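Local coordinates for protein putative methylthioribose-1-phosphate isomerase (Archaeoglobus fulgidus, PDB 1T5O) that probably catalyses the interconversion of 5-methylthioribose 1-phosphate and 5-methylthioribulose 1-phosphate, an isomerase step of methionine biosynthesis, at residues 98-103 / 123-128; 151-156 / 212-217; 318-323 / 329-334. All coordinates share one frame; numbering follows the deposited sequence.

Contact 1. Residues 98-103 / 123-128; sequences IERALN and EKLAEE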
loop_
_atom_site.group_PDB
_atom_site.type_symbol
_atom_site.label_atom_id
_atom_site.label_comp_id
_atom_site.label_asym_id
_atom_site.label_seq_id
_atom_site.Cartn_x
_atom_site.Cartn_y
_atom_site.Cartn_z
ATOM N N ILE A 98 -0.857 -30.259 16.887
ATOM C CA ILE A 98 -1.951 -31.054 17.446
ATOM C C ILE A 98 -1.606 -32.543 17.468
ATOM O O ILE A 98 -1.621 -33.175 18.528
ATOM C CB ILE A 98 -3.241 -30.918 16.608
ATOM C CG1 ILE A 98 -3.757 -29.472 16.636
ATOM C CG2 ILE A 98 -4.281 -31.924 17.102
ATOM C CD1 ILE A 98 -4.069 -28.971 18.001
ATOM N N GLU A 99 -1.290 -33.098 16.295
ATOM C CA GLU A 99 -0.988 -34.520 16.198
ATOM C C GLU A 99 0.257 -34.971 16.956
ATOM O O GLU A 99 0.299 -36.085 17.474
ATOM C CB GLU A 99 -0.952 -34.971 14.717
ATOM C CG GLU A 99 0.417 -35.213 14.019
ATOM C CD GLU A 99 1.243 -36.411 14.543
ATOM O OE1 GLU A 99 0.713 -37.540 14.734
ATOM O OE2 GLU A 99 2.459 -36.225 14.741
ATOM N N ARG A 100 1.270 -34.119 17.047
ATOM C CA ARG A 100 2.467 -34.530 17.768
ATOM C C ARG A 100 2.266 -34.563 19.272
ATOM O O ARG A 100 2.803 -35.435 19.964
ATOM C CB ARG A 100 3.636 -33.627 17.415
ATOM C CG ARG A 100 4.275 -34.022 16.107
ATOM C CD ARG A 100 5.768 -34.092 16.289
ATOM N NE ARG A 100 6.404 -32.957 15.658
ATOM C CZ ARG A 100 7.710 -32.725 15.679
ATOM N NH1 ARG A 100 8.532 -33.551 16.317
ATOM N NH2 ARG A 100 8.185 -31.673 15.030
ATOM N N ALA A 101 1.478 -33.617 19.766
ATOM C CA ALA A 101 1.185 -33.518 21.185
ATOM C C ALA A 101 0.228 -34.640 21.586
ATOM O O ALA A 101 0.402 -35.262 22.632
ATOM C CB ALA A 101 0.578 -32.141 21.500
ATOM N N LEU A 102 -0.768 -34.901 20.743
ATOM C CA LEU A 102 -1.752 -35.952 21.004
ATOM C C LEU A 102 -1.083 -37.319 21.014
ATOM O O LEU A 102 -1.280 -38.116 21.933
ATOM C CB LEU A 102 -2.842 -35.946 19.931
ATOM C CG LEU A 102 -3.982 -36.965 20.136
ATOM C CD1 LEU A 102 -4.679 -36.682 21.465
ATOM C CD2 LEU A 102 -4.979 -36.883 18.986
ATOM N N ASN A 103 -0.305 -37.580 19.967
ATOM C CA ASN A 103 0.419 -38.836 19.803
ATOM C C ASN A 103 1.239 -39.116 21.057
ATOM O O ASN A 103 1.258 -40.239 21.552
ATOM C CB ASN A 103 1.335 -38.751 18.554
ATOM C CG ASN A 103 2.162 -40.028 18.314
ATOM O OD1 ASN A 103 3.375 -40.060 18.566
ATOM N ND2 ASN A 103 1.510 -41.074 17.826
ATOM N N GLU A 123 6.237 -28.324 25.002
ATOM C CA GLU A 123 7.377 -27.485 25.380
ATOM C C GLU A 123 8.607 -27.787 24.535
ATOM O O GLU A 123 9.390 -26.889 24.226
ATOM C CB GLU A 123 7.711 -27.655 26.861
ATOM C CG GLU A 123 6.572 -27.223 27.750
ATOM C CD GLU A 123 7.005 -26.953 29.170
ATOM O OE1 GLU A 123 7.453 -27.900 29.850
ATOM O OE2 GLU A 123 6.894 -25.785 29.602
ATOM N N LYS A 124 8.770 -29.048 24.159
ATOM C CA LYS A 124 9.898 -29.454 23.333
ATOM C C LYS A 124 9.761 -28.856 21.926
ATOM O O LYS A 124 10.735 -28.367 21.355
ATOM C CB LYS A 124 9.959 -30.981 23.245
ATOM C CG LYS A 124 10.993 -31.538 22.257
ATOM C CD LYS A 124 10.728 -33.026 22.043
ATOM C CE LYS A 124 11.721 -33.690 21.088
ATOM N NZ LYS A 124 11.266 -35.098 20.818
ATOM N N LEU A 125 8.553 -28.891 21.378
ATOM C CA LEU A 125 8.318 -28.347 20.056
ATOM C C LEU A 125 8.567 -26.842 20.027
ATOM O O LEU A 125 9.118 -26.330 19.055
ATOM C CB LEU A 125 6.890 -28.636 19.584
ATOM C CG LEU A 125 6.521 -30.104 19.347
ATOM C CD1 LEU A 125 5.059 -30.188 18.913
ATOM C CD2 LEU A 125 7.429 -30.717 18.282
ATOM N N ALA A 126 8.170 -26.137 21.087
ATOM C CA ALA A 126 8.370 -24.686 21.141
ATOM C C ALA A 126 9.864 -24.367 21.256
ATOM O O ALA A 126 10.357 -23.442 20.624
ATOM C CB ALA A 126 7.604 -24.074 22.321
ATOM N N GLU A 127 10.573 -25.152 22.062
ATOM C CA GLU A 127 12.008 -24.986 22.274
ATOM C C GLU A 127 12.775 -25.236 20.972
ATOM O O GLU A 127 13.772 -24.565 20.673
ATOM C CB GLU A 127 12.479 -25.993 23.325
ATOM C CG GLU A 127 13.964 -26.012 23.549
ATOM C CD GLU A 127 14.463 -24.736 24.194
ATOM O OE1 GLU A 127 13.626 -23.899 24.608
ATOM O OE2 GLU A 127 15.693 -24.574 24.292
ATOM N N GLU A 128 12.336 -26.247 20.228
ATOM C CA GLU A 128 12.970 -26.564 18.958
ATOM C C GLU A 128 12.761 -25.439 17.950
ATOM O O GLU A 128 13.638 -25.174 17.144
ATOM C CB GLU A 128 12.418 -27.867 18.412
ATOM C CG GLU A 128 12.764 -29.047 19.300
ATOM C CD GLU A 128 12.238 -30.348 18.734
ATOM O OE1 GLU A 128 11.157 -30.332 18.109
ATOM O OE2 GLU A 128 12.911 -31.380 18.929
#
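Between segments 98-103 and 123-128, on helices 92-105 and 111-141, the nearest CA atoms are those of Arg100 and Leu125, 8.8 Å apart. Both six-residue segments are helical throughout, as i to i+4 bonds such as Leu102 N to Ile98 O and Glu128 N to Lys124 O attest, and no hydrogen bond passes from one segment to the other. The junction is small, 142 Å² summed over both sides, and nearly all of it belongs to this one pair.

Arg100 leaves its helix pointing toward the partner, bends at chi2 (-132°) and again at chi3 (-106°), and lays its guanidinium flat over a methyl group of Leu125. Leu125 CD2 sits 3.3 Å from Arg100 CZ, above the centre of the guanidinium plane, and NE, NH1 and NH2 are almost equally near to it. The other methyl, Leu125 CD1, meets the arginine lower down, 4.0 Å from Arg100 CB, which means that one leucine touches both the root and the end of the side chain. Leu125 also packs on Ala55 of helix 47-61.

Charge enters at longer range. Glu128 OE1 lies 4.5 Å from Arg100 NH2, well out of the guanidinium plane, so that no N-H points at it; Glu51 forms a weak, long ion pair with the same nitrogen. Lys124 NZ, 5.5 Å from Arg100 NH1, is a like charge that probably offsets part of this attraction. Replacing Arg100 with an alanine would probably uncover the CD2 methyl of Leu125 and leave Glu128 without this nearby positive charge.

Apolar contact under a flat cation thus joins the helices, with electrostatics contributing through proximity and not through directed bonds.

Contact 2. Residues 151-156 / 212-217; sequences LTYCNA and ITDSMV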
loop_
_atom_site.group_PDB
_atom_site.type_symbol
_atom_site.label_atom_id
_atom_site.label_comp_id
_atom_site.label_asym_id
_atom_site.label_seq_id
_atom_site.Cartn_x
_atom_site.Cartn_y
_atom_site.Cartn_z
ATOM N N LEU A 151 15.779 -3.994 4.209
ATOM C CA LEU A 151 14.361 -3.741 3.953
ATOM C C LEU A 151 13.651 -5.077 4.186
ATOM O O LEU A 151 14.136 -6.126 3.775
ATOM C CB LEU A 151 14.128 -3.268 2.513
ATOM C CG LEU A 151 12.684 -2.961 2.085
ATOM C CD1 LEU A 151 11.888 -2.523 3.280
ATOM C CD2 LEU A 151 12.644 -1.846 1.053
ATOM N N THR A 152 12.530 -5.062 4.894
ATOM C CA THR A 152 11.825 -6.301 5.109
ATOM C C THR A 152 10.363 -6.107 4.732
ATOM O O THR A 152 9.946 -4.985 4.417
ATOM C CB THR A 152 11.991 -6.794 6.577
ATOM O OG1 THR A 152 11.526 -8.150 6.662
ATOM C CG2 THR A 152 11.231 -5.873 7.573
ATOM N N TYR A 153 9.583 -7.192 4.749
ATOM C CA TYR A 153 8.178 -7.115 4.365
ATOM C C TYR A 153 7.373 -7.993 5.306
ATOM O O TYR A 153 7.868 -9.016 5.784
ATOM C CB TYR A 153 7.999 -7.611 2.926
ATOM C CG TYR A 153 6.823 -6.983 2.239
ATOM C CD1 TYR A 153 6.890 -5.663 1.798
ATOM C CD2 TYR A 153 5.644 -7.701 2.029
ATOM C CE1 TYR A 153 5.815 -5.072 1.150
ATOM C CE2 TYR A 153 4.564 -7.121 1.394
ATOM C CZ TYR A 153 4.661 -5.802 0.950
ATOM O OH TYR A 153 3.627 -5.215 0.271
ATOM N N CYS A 154 6.129 -7.600 5.538
ATOM C CA CYS A 154 5.253 -8.294 6.470
ATOM C C CYS A 154 5.851 -8.365 7.884
ATOM O O CYS A 154 6.337 -7.346 8.417
ATOM C CB CYS A 154 4.880 -9.711 5.956
ATOM S SG CYS A 154 3.306 -10.246 6.704
ATOM N N ASN A 155 5.840 -9.550 8.503
ATOM C CA ASN A 155 6.361 -9.670 9.867
ATOM C C ASN A 155 6.866 -11.077 10.136
ATOM O O ASN A 155 6.146 -11.907 10.709
ATOM C CB ASN A 155 5.257 -9.299 10.870
ATOM C CG ASN A 155 5.677 -9.500 12.325
ATOM O OD1 ASN A 155 5.037 -10.262 13.056
ATOM N ND2 ASN A 155 6.740 -8.810 12.755
ATOM N N ALA A 156 8.090 -11.340 9.688
ATOM C CA ALA A 156 8.733 -12.639 9.865
ATOM C C ALA A 156 9.683 -12.476 11.062
ATOM O O ALA A 156 10.903 -12.606 10.944
ATOM C CB ALA A 156 9.512 -13.009 8.585
ATOM N N ILE A 212 7.719 2.715 6.002
ATOM C CA ILE A 212 7.403 3.299 4.686
ATOM C C ILE A 212 6.218 2.556 4.155
ATOM O O ILE A 212 5.868 1.501 4.683
ATOM C CB ILE A 212 8.531 3.095 3.632
ATOM C CG1 ILE A 212 8.829 1.591 3.409
ATOM C CG2 ILE A 212 9.773 3.803 4.067
ATOM C CD1 ILE A 212 9.788 1.346 2.213
ATOM N N THR A 213 5.580 3.116 3.132
ATOM C CA THR A 213 4.461 2.442 2.508
ATOM C C THR A 213 5.092 1.337 1.613
ATOM O O THR A 213 6.297 1.388 1.303
ATOM C CB THR A 213 3.662 3.475 1.666
ATOM O OG1 THR A 213 2.400 2.935 1.318
ATOM C CG2 THR A 213 4.391 3.819 0.433
ATOM N N ASP A 214 4.309 0.346 1.202
ATOM C CA ASP A 214 4.839 -0.719 0.328
ATOM C C ASP A 214 5.307 -0.167 -1.015
ATOM O O ASP A 214 6.331 -0.600 -1.569
ATOM C CB ASP A 214 3.762 -1.804 0.076
ATOM C CG ASP A 214 3.151 -2.306 1.358
ATOM O OD1 ASP A 214 3.911 -2.452 2.330
ATOM O OD2 ASP A 214 1.925 -2.560 1.392
ATOM N N SER A 215 4.557 0.803 -1.521
ATOM C CA SER A 215 4.855 1.432 -2.793
ATOM C C SER A 215 6.176 2.210 -2.768
ATOM O O SER A 215 6.745 2.510 -3.834
ATOM C CB SER A 215 3.726 2.397 -3.175
ATOM O OG SER A 215 3.799 3.559 -2.344
ATOM N N MET A 216 6.663 2.557 -1.575
ATOM C CA MET A 216 7.918 3.315 -1.471
ATOM C C MET A 216 9.140 2.442 -1.673
ATOM O O MET A 216 10.265 2.932 -1.621
ATOM C CB MET A 216 8.029 4.028 -0.107
ATOM C CG MET A 216 7.227 5.313 -0.024
ATOM S SD MET A 216 6.906 5.819 1.688
ATOM C CE MET A 216 5.566 6.964 1.468
ATOM N N VAL A 217 8.944 1.152 -1.900
ATOM C CA VAL A 217 10.082 0.279 -2.124
ATOM C C VAL A 217 10.873 0.791 -3.337
ATOM O O VAL A 217 12.081 0.665 -3.382
ATOM C CB VAL A 217 9.633 -1.187 -2.398
ATOM C CG1 VAL A 217 10.859 -2.080 -2.615
ATOM C CG2 VAL A 217 8.845 -1.704 -1.184
#
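Leu151 and Tyr153, at the carboxyl end of strand 149-152 in the parallel part of a Rossmann-like sheet, face the turn that follows strand 208-212. Strand 182-186 runs between those two strands, and the contact accordingly reaches across it through side chains: the nearest CA pairs, Tyr153-Asp214 and Leu151-Val217, are 8.3 and 8.4 Å apart.

The apolar part is made by Leu151. Its CG is anti to the backbone N (chi1 180°), which carries CD2 to 4.1 Å from Val217 CG1, with Ile212 CD1 a little farther off. Ile184 of the intervening strand touches the same leucine.

The polar part does not amount to a hydrogen bond. Asp214 OD1 and OD2 accept instead from the backbone N atoms of Thr188 and Arg189, two bonds that probably fix the rotation of the carboxylate. The Tyr153 and Asp214 side chains cross at about a right angle, while the planes of ring and carboxylate are 52° apart.

This region borders the probable active site: Cys154, the predicted transition-state stabiliser, follows Tyr153 directly, and the side chain of Lys244, a predicted substrate-binding residue, is about 5 Å from that of Tyr153. Ser215 of the second subunit packs on Tyr153, placing the contact at the dimer interface as well. Tyr153 OH comes nearest to the carboxylate carbon, 3.1 Å from Asp214 CG, and its angles to both Asp214 oxygens are too poor for bonding.

Contact 3. Residues 318-323 / 329-334; sequences TALITE and PPYEVN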
loop_
_atom_site.group_PDB
_atom_site.type_symbol
_atom_site.label_atom_id
_atom_site.label_comp_id
_atom_site.label_asym_id
_atom_site.label_seq_id
_atom_site.Cartn_x
_atom_site.Cartn_y
_atom_site.Cartn_z
ATOM N N THR A 318 18.241 -14.370 -4.214
ATOM C CA THR A 318 19.704 -14.479 -4.184
ATOM C C THR A 318 20.145 -15.719 -3.410
ATOM O O THR A 318 21.108 -16.396 -3.787
ATOM C CB THR A 318 20.324 -13.215 -3.521
ATOM O OG1 THR A 318 19.787 -12.040 -4.154
ATOM C CG2 THR A 318 21.866 -13.224 -3.660
ATOM N N ALA A 319 19.443 -16.009 -2.316
ATOM C CA ALA A 319 19.754 -17.188 -1.532
ATOM C C ALA A 319 18.640 -17.439 -0.534
ATOM O O ALA A 319 17.918 -16.514 -0.150
ATOM C CB ALA A 319 21.117 -16.994 -0.779
ATOM N N LEU A 320 18.519 -18.695 -0.112
ATOM C CA LEU A 320 17.549 -19.101 0.888
ATOM C C LEU A 320 18.358 -19.283 2.192
ATOM O O LEU A 320 19.423 -19.879 2.186
ATOM C CB LEU A 320 16.890 -20.433 0.466
ATOM C CG LEU A 320 16.175 -20.421 -0.890
ATOM C CD1 LEU A 320 15.778 -21.833 -1.298
ATOM C CD2 LEU A 320 14.942 -19.510 -0.825
ATOM N N ILE A 321 17.858 -18.739 3.298
ATOM C CA ILE A 321 18.520 -18.870 4.581
ATOM C C ILE A 321 17.684 -19.837 5.412
ATOM O O ILE A 321 16.567 -19.504 5.791
ATOM C CB ILE A 321 18.582 -17.520 5.330
ATOM C CG1 ILE A 321 19.291 -16.464 4.477
ATOM C CG2 ILE A 321 19.333 -17.708 6.649
ATOM C CD1 ILE A 321 19.160 -15.038 5.048
ATOM N N THR A 322 18.237 -21.005 5.718
ATOM C CA THR A 322 17.513 -22.038 6.480
ATOM C C THR A 322 18.310 -22.460 7.726
ATOM O O THR A 322 19.433 -22.000 7.912
ATOM C CB THR A 322 17.288 -23.297 5.584
ATOM O OG1 THR A 322 18.501 -24.066 5.498
ATOM C CG2 THR A 322 16.851 -22.867 4.161
ATOM N N GLU A 323 17.748 -23.328 8.569
ATOM C CA GLU A 323 18.473 -23.772 9.767
ATOM C C GLU A 323 19.520 -24.822 9.388
ATOM O O GLU A 323 20.308 -25.281 10.227
ATOM C CB GLU A 323 17.514 -24.343 10.827
ATOM C CG GLU A 323 16.976 -25.761 10.557
ATOM C CD GLU A 323 15.728 -25.752 9.690
ATOM O OE1 GLU A 323 15.687 -24.993 8.693
ATOM O OE2 GLU A 323 14.795 -26.528 9.999
ATOM N N PRO A 329 21.667 -20.712 -5.775
ATOM C CA PRO A 329 21.222 -21.305 -7.044
ATOM C C PRO A 329 22.390 -22.145 -7.563
ATOM O O PRO A 329 23.540 -21.870 -7.242
ATOM C CB PRO A 329 20.960 -20.085 -7.938
ATOM C CG PRO A 329 20.626 -18.965 -6.921
ATOM C CD PRO A 329 21.638 -19.235 -5.832
ATOM N N PRO A 330 22.113 -23.191 -8.349
ATOM C CA PRO A 330 20.793 -23.666 -8.798
ATOM C C PRO A 330 20.058 -24.415 -7.667
ATOM O O PRO A 330 20.580 -25.394 -7.106
ATOM C CB PRO A 330 21.141 -24.561 -9.990
ATOM C CG PRO A 330 22.461 -25.184 -9.560
ATOM C CD PRO A 330 23.203 -24.026 -8.895
ATOM N N TYR A 331 18.853 -23.951 -7.342
ATOM C CA TYR A 331 18.068 -24.536 -6.273
ATOM C C TYR A 331 17.681 -25.997 -6.509
ATOM O O TYR A 331 17.642 -26.772 -5.565
ATOM C CB TYR A 331 16.830 -23.667 -6.010
ATOM C CG TYR A 331 17.209 -22.270 -5.528
ATOM C CD1 TYR A 331 16.812 -21.124 -6.236
ATOM C CD2 TYR A 331 17.984 -22.104 -4.377
ATOM C CE1 TYR A 331 17.189 -19.831 -5.794
ATOM C CE2 TYR A 331 18.368 -20.828 -3.931
ATOM C CZ TYR A 331 17.970 -19.695 -4.639
ATOM O OH TYR A 331 18.363 -18.445 -4.185
ATOM N N GLU A 332 17.449 -26.364 -7.768
ATOM C CA GLU A 332 17.074 -27.731 -8.127
ATOM C C GLU A 332 18.167 -28.687 -7.647
ATOM O O GLU A 332 17.900 -29.836 -7.297
ATOM C CB GLU A 332 16.916 -27.853 -9.643
ATOM C CG GLU A 332 15.980 -28.970 -10.071
ATOM C CD GLU A 332 14.509 -28.669 -9.759
ATOM O OE1 GLU A 332 14.059 -27.518 -9.961
ATOM O OE2 GLU A 332 13.791 -29.593 -9.330
ATOM N N VAL A 333 19.404 -28.210 -7.650
ATOM C CA VAL A 333 20.510 -29.028 -7.170
ATOM C C VAL A 333 20.762 -28.832 -5.667
ATOM O O VAL A 333 20.842 -29.799 -4.914
ATOM C CB VAL A 333 21.854 -28.701 -7.905
ATOM C CG1 VAL A 333 22.990 -29.510 -7.286
ATOM C CG2 VAL A 333 21.762 -29.034 -9.381
ATOM N N ASN A 334 20.852 -27.581 -5.229
ATOM C CA ASN A 334 21.207 -27.285 -3.845
ATOM C C ASN A 334 20.197 -27.396 -2.730
ATOM O O ASN A 334 20.584 -27.600 -1.577
ATOM C CB ASN A 334 21.884 -25.915 -3.780
ATOM C CG ASN A 334 23.136 -25.868 -4.622
ATOM O OD1 ASN A 334 23.812 -26.875 -4.766
ATOM N ND2 ASN A 334 23.459 -24.701 -5.173
#
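The final strand-to-helix connection of the chain folds back on itself here: strand 319-322 turns through the antiparallel strand 325-327 into helix 331-338, and Tyr331, in the first turn of that helix, packs against Ala319 and Leu320. Pro330, preceded by a cis peptide bond, occupies the N-cap position, and its O accepts from Asn334 N.

Tyr331 reaches the strand with its CG beside the backbone N (chi1 -63°). The ring meets Leu320 obliquely, Leu320 CG being 3.8 Å from Tyr331 CE2, while Leu320 CD1 touches both CD2 and CE2 of Tyr331. Ala319 CA lies at the ring edge, near its plane, 3.2 Å from Tyr331 OH. That hydroxyl is hydrogen-bonded to Val317 O, two residues before the strand; the angles to Thr318 O and Ala319 N are too poor for bonds. Pro329 CA lies over one face of the Tyr331 ring, 4.1 Å above its centre. The same proline sets CD against Thr318 O at 3.5 Å.

Val263 and Ile327, on the flanking strands, continue the packing around Leu320. The arrangement is a beta hairpin, 319-322 with 325-327, followed by a C-terminal helix whose first turn packs on the antiparallel edge of an otherwise parallel, Rossmann-like sheet.

In the fold
The three contacts follow one another along the chain without overlapping. Contacts 2 and 3 are buried and reach the same mixed sheet, although their centres are 23 Å apart: contact 2 lies toward its 208-212 edge, contact 3 toward its 325-327 edge. Contact 1 is partly buried, joins helices only, and lies across the chain's centre from contact 2, with helix 111-141 leading on to strand 149-152. None has a hydrogen bond between its segments. Contact 1 combines cation and methyl with distant charges, whereas the tyrosines of contacts 2 and 3 meet a carboxylate and a strand backbone. Only contact 2 is touched by the second subunit.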